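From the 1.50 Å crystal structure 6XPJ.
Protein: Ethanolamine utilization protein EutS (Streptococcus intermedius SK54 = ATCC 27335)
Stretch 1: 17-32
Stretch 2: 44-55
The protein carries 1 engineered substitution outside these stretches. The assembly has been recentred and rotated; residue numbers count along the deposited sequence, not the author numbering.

Stretch 1 17-32: VPGKQITLAHVIAAPI
Stretch 2, residues 44-55: EGAIGVVSLTPN

Two extended strands, 21-28 and 46-53, lie side by side and antiparallel, their axes 176° apart and 4.5 Å at closest approach, and together the stretches bury 883 Å². The register runs Gln21-Thr53, Ile22-Leu52, then Leu24-Ser51, Ala25-Val50, His26-Val49, Val27-Gly48 and Ile28-Ile47. Reciprocal backbone hydrogen bonds set the spacing at three pairs: Gln21 N to Thr53 O and Thr53 N to Gln21 O, both 2.9 Å; His26 N to Val49 O 2.9 Å and Val49 N to His26 O 2.8 Å; Ile28 N to Ile47 O 2.8 Å and Ile47 N to Ile28 O 3.0 Å.

Thr23 is the extra residue of a beta bulge, its phi/psi of -101/-13 departing from the extended conformation. Ser51 therefore hydrogen-bonds to two residues: its O accepts from Thr23 N at 3.0 Å, and its N donates to Leu24 O at 3.0 Å. Leu24 N is left buried without a partner. Thr23 (chi1 m) points its CB sideways; its OG1 accepts a hydrogen bond from NE2 of Gln21 (t, t), 2.9 Å away. Beside the bulge a water sits 2.7 Å from Thr23 OG1 and 2.9 Å from Thr53 OG1, and donates to Ser51 OG at 3.3 Å.

On one face, Leu24 (t, p), His26 (t) and Ile28 (m, t) pair with Ser51, Val49 and Ile47. Small Ser51 lets Leu24 CB come within 3.6 Å of Ser51 CB, while Leu24 CD2 reaches CG1 of Val49 (t) at 3.8 Å. Farther along, Pro31 CG settles 3.8 Å from CG1 of Ile47 (m, m).

The face of Ile22, Ala25 and Val27 meets Leu52, Val50 and Gly48. Ile22 (m, t) sets CG1 3.9 Å from Leu52 CD2 and CG2 4.1 Å from Val50 CG1. Val27 (p) faces side-chain-free Gly48 and brings its CG2 3.7 Å from Ala46 CB. Gly45's phi of 85° favours glycine.

Before the paired strand, Pro18 points its CB toward the other stretch, 3.9 Å from CB of Pro54, which follows a cis peptide bond.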

ATOM      1  N   VAL C  17       0.201   4.670  11.591  1.00 16.11           N
ATOM      2  CA  VAL C  17      -0.905   3.874  12.172  1.00 16.83           C
ATOM      3  C   VAL C  17      -2.166   4.330  11.474  1.00 16.99           C
ATOM      4  O   VAL C  17      -2.262   5.456  10.989  1.00 17.35           O
ATOM      5  CB  VAL C  17      -1.029   4.026  13.699  1.00 17.11           C
ATOM      6  CG1 VAL C  17       0.279   3.614  14.379  1.00 18.80           C
ATOM      7  CG2 VAL C  17      -1.430   5.433  14.096  1.00 17.95           C
ATOM      8  N   PRO C  18      -3.215   3.497  11.419  1.00 17.42           N
ATOM      9  CA  PRO C  18      -4.468   3.959  10.858  1.00 17.92           C
ATOM     10  C   PRO C  18      -5.177   4.925  11.810  1.00 18.19           C
ATOM     11  O   PRO C  18      -5.082   4.821  13.035  1.00 16.92           O
ATOM     12  CB  PRO C  18      -5.301   2.675  10.667  1.00 18.78           C
ATOM     13  CG  PRO C  18      -4.602   1.592  11.374  1.00 21.29           C
ATOM     14  CD  PRO C  18      -3.241   2.089  11.814  1.00 18.87           C
ATOM     15  N   GLY C  19      -5.852   5.896  11.221  1.00 18.12           N
ATOM     16  CA  GLY C  19      -6.784   6.761  11.953  1.00 17.04           C
ATOM     17  C   GLY C  19      -8.129   6.087  12.142  1.00 16.93           C
ATOM     18  O   GLY C  19      -8.268   4.900  11.837  1.00 17.17           O
ATOM     19  N   LYS C  20      -9.066   6.861  12.669  1.00 16.66           N
ATOM     20  CA  LYS C  20     -10.396   6.380  13.078  1.00 15.85           C
ATOM     21  C   LYS C  20     -11.384   7.335  12.459  1.00 15.56           C
ATOM     22  O   LYS C  20     -11.666   8.367  13.044  1.00 16.24           O
ATOM     23  CB  LYS C  20     -10.475   6.260  14.594  1.00 16.19           C
ATOM     24  CG  LYS C  20      -9.575   5.179  15.152  1.00 17.91           C
ATOM     25  CD  LYS C  20      -9.440   5.248  16.669  1.00 20.22           C
ATOM     26  CE  LYS C  20      -8.659   6.486  17.083  1.00 24.37           C
ATOM     27  NZ  LYS C  20      -7.962   6.337  18.387  1.00 28.85           N
ATOM     28  N   GLN C  21     -11.897   6.990  11.281  1.00 14.79           N
ATOM     29  CA  GLN C  21     -12.651   7.985  10.484  1.00 16.02           C
ATOM     30  C   GLN C  21     -13.592   7.273   9.523  1.00 14.94           C
ATOM     31  O   GLN C  21     -13.194   6.268   8.917  1.00 15.84           O
ATOM     32  CB  GLN C  21     -11.636   8.834   9.705  1.00 17.11           C
ATOM     33  CG  GLN C  21     -12.236   9.855   8.774  1.00 19.08           C
ATOM     34  CD  GLN C  21     -11.189  10.870   8.375  1.00 19.81           C
ATOM     35  OE1 GLN C  21     -10.612  11.557   9.212  1.00 18.63           O
ATOM     36  NE2 GLN C  21     -10.979  10.980   7.079  1.00 17.81           N
ATOM     37  N   ILE C  22     -14.768   7.854   9.315  1.00 14.81           N
ATOM     38  CA  ILE C  22     -15.596   7.605   8.109  1.00 14.16           C
ATOM     39  C   ILE C  22     -15.398   8.793   7.182  1.00 14.39           C
ATOM     40  O   ILE C  22     -15.695   9.942   7.575  1.00 15.37           O
ATOM     41  CB  ILE C  22     -17.072   7.388   8.457  1.00 15.63           C
ATOM     42  CG1 ILE C  22     -17.225   6.129   9.313  1.00 17.51           C
ATOM     43  CG2 ILE C  22     -17.890   7.349   7.174  1.00 15.68           C
ATOM     44  CD1 ILE C  22     -18.647   5.744   9.644  1.00 19.57           C
ATOM     45  N   THR C  23     -14.891   8.526   5.972  1.00 14.45           N
ATOM     46  CA  THR C  23     -14.538   9.581   4.998  1.00 14.60           C
ATOM     47  C   THR C  23     -15.629   9.713   3.932  1.00 14.17           C
ATOM     48  O   THR C  23     -15.629  10.700   3.169  1.00 16.18           O
ATOM     49  CB  THR C  23     -13.161   9.321   4.378  1.00 14.90           C
ATOM     50  OG1 THR C  23     -12.237   8.968   5.419  1.00 15.33           O
ATOM     51  CG2 THR C  23     -12.665  10.539   3.645  1.00 14.57           C
ATOM     52  N   LEU C  24     -16.545   8.764   3.861  1.00 13.97           N
ATOM     53  CA  LEU C  24     -17.621   8.793   2.854  1.00 14.29           C
ATOM     54  C   LEU C  24     -18.803   8.031   3.428  1.00 14.77           C
ATOM     55  O   LEU C  24     -18.629   6.900   3.898  1.00 14.38           O
ATOM     56  CB  LEU C  24     -17.148   8.145   1.547  1.00 14.48           C
ATOM     57  CG  LEU C  24     -18.170   8.206   0.414  1.00 15.05           C
ATOM     58  CD1 LEU C  24     -18.302   9.623  -0.094  1.00 16.37           C
ATOM     59  CD2 LEU C  24     -17.769   7.262  -0.697  1.00 16.07           C
ATOM     60  N   ALA C  25     -19.989   8.624   3.356  1.00 14.30           N
ATOM     61  CA  ALA C  25     -21.262   7.952   3.688  1.00 14.68           C
ATOM     62  C   ALA C  25     -22.300   8.534   2.742  1.00 14.13           C
ATOM     63  O   ALA C  25     -22.798   9.656   2.965  1.00 15.00           O
ATOM     64  CB  ALA C  25     -21.599   8.159   5.135  1.00 15.09           C
ATOM     65  N   HIS C  26     -22.506   7.854   1.635  1.00 14.29           N
ATOM     66  CA  HIS C  26     -23.058   8.461   0.418  1.00 13.63           C
ATOM     67  C   HIS C  26     -24.178   7.611  -0.143  1.00 14.47           C
ATOM     68  O   HIS C  26     -24.025   6.362  -0.225  1.00 15.83           O
ATOM     69  CB  HIS C  26     -21.945   8.636  -0.621  1.00 14.39           C
ATOM     70  CG  HIS C  26     -22.380   9.428  -1.808  1.00 14.56           C
ATOM     71  ND1 HIS C  26     -22.232  10.788  -1.897  1.00 14.08           N
ATOM     72  CD2 HIS C  26     -22.980   9.027  -2.966  1.00 15.13           C
ATOM     73  CE1 HIS C  26     -22.717  11.200  -3.062  1.00 15.05           C
ATOM     74  NE2 HIS C  26     -23.183  10.134  -3.746  1.00 15.62           N
ATOM     75  N   VAL C  27     -25.226   8.270  -0.602  1.00 14.48           N
ATOM     76  CA  VAL C  27     -26.300   7.580  -1.362  1.00 15.25           C
ATOM     77  C   VAL C  27     -26.325   8.093  -2.797  1.00 15.43           C
ATOM     78  O   VAL C  27     -26.394   9.308  -3.015  1.00 15.48           O
ATOM     79  CB  VAL C  27     -27.679   7.707  -0.695  1.00 16.13           C
ATOM     80  CG1 VAL C  27     -28.077   9.137  -0.350  1.00 17.25           C
ATOM     81  CG2 VAL C  27     -28.759   7.056  -1.538  1.00 17.66           C
ATOM     82  N   ILE C  28     -26.270   7.151  -3.731  1.00 16.07           N
ATOM     83  CA  ILE C  28     -26.632   7.399  -5.147  1.00 17.13           C
ATOM     84  C   ILE C  28     -28.100   7.039  -5.264  1.00 18.33           C
ATOM     85  O   ILE C  28     -28.431   5.862  -5.143  1.00 17.53           O
ATOM     86  CB  ILE C  28     -25.740   6.612  -6.123  1.00 17.13           C
ATOM     87  CG1 ILE C  28     -24.256   6.798  -5.812  1.00 17.28           C
ATOM     88  CG2 ILE C  28     -26.103   7.017  -7.550  1.00 17.28           C
ATOM     89  CD1 ILE C  28     -23.337   5.993  -6.702  1.00 18.08           C
ATOM     90  N   ALA C  29     -28.966   8.037  -5.475  1.00 19.04           N
ATOM     91  CA  ALA C  29     -30.425   7.818  -5.325  1.00 21.02           C
ATOM     92  C   ALA C  29     -30.931   6.943  -6.464  1.00 22.58           C
ATOM     93  O   ALA C  29     -31.791   6.088  -6.232  1.00 22.70           O
ATOM     94  CB  ALA C  29     -31.150   9.136  -5.325  1.00 22.25           C
ATOM     95  N   ALA C  30     -30.439   7.189  -7.674  1.00 19.72           N
ATOM     96  CA  ALA C  30     -30.946   6.550  -8.899  1.00 23.44           C
ATOM     97  C   ALA C  30     -29.755   6.222  -9.791  1.00 20.58           C
ATOM     98  O   ALA C  30     -29.513   6.895 -10.794  1.00 22.45           O
ATOM     99  CB  ALA C  30     -31.923   7.482  -9.571  1.00 24.98           C
ATOM    100  N   PRO C  31     -28.963   5.186  -9.437  1.00 19.29           N
ATOM    101  CA  PRO C  31     -27.779   4.818 -10.195  1.00 19.93           C
ATOM    102  C   PRO C  31     -28.088   4.592 -11.679  1.00 21.25           C
ATOM    103  O   PRO C  31     -29.108   4.046 -12.047  1.00 20.67           O
ATOM    104  CB  PRO C  31     -27.280   3.515  -9.578  1.00 20.42           C
ATOM    105  CG  PRO C  31     -27.790   3.631  -8.155  1.00 19.66           C
ATOM    106  CD  PRO C  31     -29.139   4.293  -8.284  1.00 19.75           C
ATOM    107  N   ILE C  32     -27.125   4.961 -12.496  1.00 20.58           N
ATOM    108  CA  ILE C  32     -27.153   4.595 -13.934  1.00 21.24           C
ATOM    109  C   ILE C  32     -26.956   3.078 -14.064  1.00 21.87           C
ATOM    110  O   ILE C  32     -26.384   2.418 -13.173  1.00 21.66           O
ATOM    111  CB  ILE C  32     -26.115   5.391 -14.742  1.00 20.59           C
ATOM    112  CG1 ILE C  32     -24.675   5.000 -14.394  1.00 20.76           C
ATOM    113  CG2 ILE C  32     -26.393   6.884 -14.611  1.00 21.79           C
ATOM    114  CD1 ILE C  32     -23.624   5.651 -15.286  1.00 20.77           C
ATOM    115  N   GLU C  44     -32.262  -1.709  -9.473  1.00 26.90           N
ATOM    116  CA  GLU C  44     -33.411  -1.106  -8.762  1.00 29.05           C
ATOM    117  C   GLU C  44     -32.859  -0.474  -7.494  1.00 25.61           C
ATOM    118  O   GLU C  44     -31.955  -1.071  -6.898  1.00 26.01           O
ATOM    119  CB  GLU C  44     -34.429  -2.171  -8.334  1.00 36.13           C
ATOM    120  CG  GLU C  44     -35.088  -2.904  -9.485  1.00 46.02           C
ATOM    121  CD  GLU C  44     -36.039  -2.051 -10.304  1.00 55.53           C
ATOM    122  OE1 GLU C  44     -36.598  -1.086  -9.726  1.00 54.15           O
ATOM    123  OE2 GLU C  44     -36.214  -2.348 -11.516  1.00 54.37           O
ATOM    124  N   GLY C  45     -33.415   0.666  -7.112  1.00 25.07           N
ATOM    125  CA  GLY C  45     -33.161   1.235  -5.792  1.00 23.18           C
ATOM    126  C   GLY C  45     -31.887   2.057  -5.772  1.00 21.99           C
ATOM    127  O   GLY C  45     -31.157   2.163  -6.773  1.00 23.66           O
ATOM    128  N   ALA C  46     -31.637   2.632  -4.616  1.00 17.25           N
ATOM    129  CA  ALA C  46     -30.460   3.452  -4.336  1.00 16.86           C
ATOM    130  C   ALA C  46     -29.302   2.542  -3.923  1.00 17.12           C
ATOM    131  O   ALA C  46     -29.503   1.338  -3.554  1.00 17.68           O
ATOM    132  CB  ALA C  46     -30.797   4.435  -3.257  1.00 17.86           C
ATOM    133  N   ILE C  47     -28.104   3.106  -4.006  1.00 16.53           N
ATOM    134  CA  ILE C  47     -26.865   2.450  -3.518  1.00 17.36           C
ATOM    135  C   ILE C  47     -26.278   3.326  -2.423  1.00 16.16           C
ATOM    136  O   ILE C  47     -26.112   4.543  -2.651  1.00 17.33           O
ATOM    137  CB  ILE C  47     -25.880   2.229  -4.678  1.00 18.69           C
ATOM    138  CG1 ILE C  47     -26.443   1.165  -5.628  1.00 20.21           C
ATOM    139  CG2 ILE C  47     -24.483   1.902  -4.160  1.00 20.34           C
ATOM    140  CD1 ILE C  47     -26.489  -0.214  -5.094  1.00 26.46           C
ATOM    141  N   GLY C  48     -25.914   2.698  -1.311  1.00 15.63           N
ATOM    142  CA  GLY C  48     -25.142   3.333  -0.235  1.00 15.26           C
ATOM    143  C   GLY C  48     -23.694   2.917  -0.307  1.00 14.78           C
ATOM    144  O   GLY C  48     -23.424   1.716  -0.546  1.00 16.76           O
ATOM    145  N   VAL C  49     -22.773   3.861  -0.121  1.00 15.03           N
ATOM    146  CA  VAL C  49     -21.306   3.675  -0.223  1.00 15.70           C
ATOM    147  C   VAL C  49     -20.657   4.264   1.022  1.00 15.29           C
ATOM    148  O   VAL C  49     -20.898   5.444   1.328  1.00 15.47           O
ATOM    149  CB  VAL C  49     -20.739   4.334  -1.486  1.00 18.30           C
ATOM    150  CG1 VAL C  49     -19.296   3.891  -1.680  1.00 19.23           C
ATOM    151  CG2 VAL C  49     -21.589   4.030  -2.719  1.00 22.89           C
ATOM    152  N   VAL C  50     -19.853   3.454   1.693  1.00 14.48           N
ATOM    153  CA  VAL C  50     -19.156   3.864   2.936  1.00 15.05           C
ATOM    154  C   VAL C  50     -17.661   3.597   2.793  1.00 14.13           C
ATOM    155  O   VAL C  50     -17.257   2.507   2.366  1.00 15.53           O
ATOM    156  CB  VAL C  50     -19.739   3.172   4.176  1.00 15.69           C
ATOM    157  CG1 VAL C  50     -19.220   3.846   5.420  1.00 16.08           C
ATOM    158  CG2 VAL C  50     -21.265   3.177   4.150  1.00 17.42           C
ATOM    159  N   SER C  51     -16.869   4.580   3.188  1.00 14.02           N
ATOM    160  CA  SER C  51     -15.395   4.501   3.318  1.00 14.72           C
ATOM    161  C   SER C  51     -15.005   4.628   4.782  1.00 14.42           C
ATOM    162  O   SER C  51     -15.379   5.663   5.402  1.00 14.90           O
ATOM    163  CB  SER C  51     -14.757   5.621   2.556  1.00 16.17           C
ATOM    164  OG  SER C  51     -13.330   5.502   2.649  1.00 18.21           O
ATOM    165  N   LEU C  52     -14.314   3.631   5.314  1.00 14.42           N
ATOM    166  CA  LEU C  52     -13.959   3.577   6.754  1.00 15.67           C
ATOM    167  C   LEU C  52     -12.472   3.333   6.944  1.00 14.69           C
ATOM    168  O   LEU C  52     -11.822   2.655   6.143  1.00 15.38           O
ATOM    169  CB  LEU C  52     -14.730   2.465   7.453  1.00 17.21           C
ATOM    170  CG  LEU C  52     -16.235   2.476   7.266  1.00 18.69           C
ATOM    171  CD1 LEU C  52     -16.672   1.452   6.222  1.00 18.72           C
ATOM    172  CD2 LEU C  52     -16.957   2.290   8.589  1.00 19.61           C
ATOM    173  N   THR C  53     -11.963   3.812   8.075  1.00 15.27           N
ATOM    174  CA  THR C  53     -10.583   3.580   8.537  1.00 14.20           C
ATOM    175  C   THR C  53     -10.690   3.407  10.044  1.00 14.15           C
ATOM    176  O   THR C  53     -11.382   4.208  10.686  1.00 14.27           O
ATOM    177  CB  THR C  53      -9.684   4.778   8.185  1.00 15.95           C
ATOM    178  OG1 THR C  53      -9.868   5.097   6.789  1.00 18.81           O
ATOM    179  CG2 THR C  53      -8.252   4.497   8.574  1.00 17.53           C
ATOM    180  N   PRO C  54     -10.077   2.382  10.665  1.00 13.85           N
ATOM    181  CA  PRO C  54      -9.334   1.327   9.976  1.00 14.85           C
ATOM    182  C   PRO C  54     -10.264   0.368   9.217  1.00 15.11           C
ATOM    183  O   PRO C  54     -11.474   0.338   9.443  1.00 15.29           O
ATOM    184  CB  PRO C  54      -8.622   0.596  11.117  1.00 16.25           C
ATOM    185  CG  PRO C  54      -9.554   0.781  12.290  1.00 15.91           C
ATOM    186  CD  PRO C  54     -10.134   2.165  12.117  1.00 15.00           C
ATOM    187  N   ASN C  55      -9.686  -0.346   8.276  1.00 14.91           N
ATOM    188  CA  ASN C  55     -10.489  -1.075   7.271  1.00 14.33           C
ATOM    189  C   ASN C  55     -11.326  -2.190   7.894  1.00 14.51           C
ATOM    190  O   ASN C  55     -12.364  -2.521   7.330  1.00 15.73           O
ATOM    191  CB  ASN C  55      -9.589  -1.637   6.196  1.00 15.09           C
ATOM    192  CG  ASN C  55      -9.008  -0.551   5.309  1.00 15.65           C
ATOM    193  OD1 ASN C  55      -9.450   0.591   5.350  1.00 17.94           O
ATOM    194  ND2 ASN C  55      -8.081  -0.941   4.441  1.00 19.50           N
TER
HETATM  195  O   HOH W   1     -12.157   6.317   5.594  1.00 21.39           O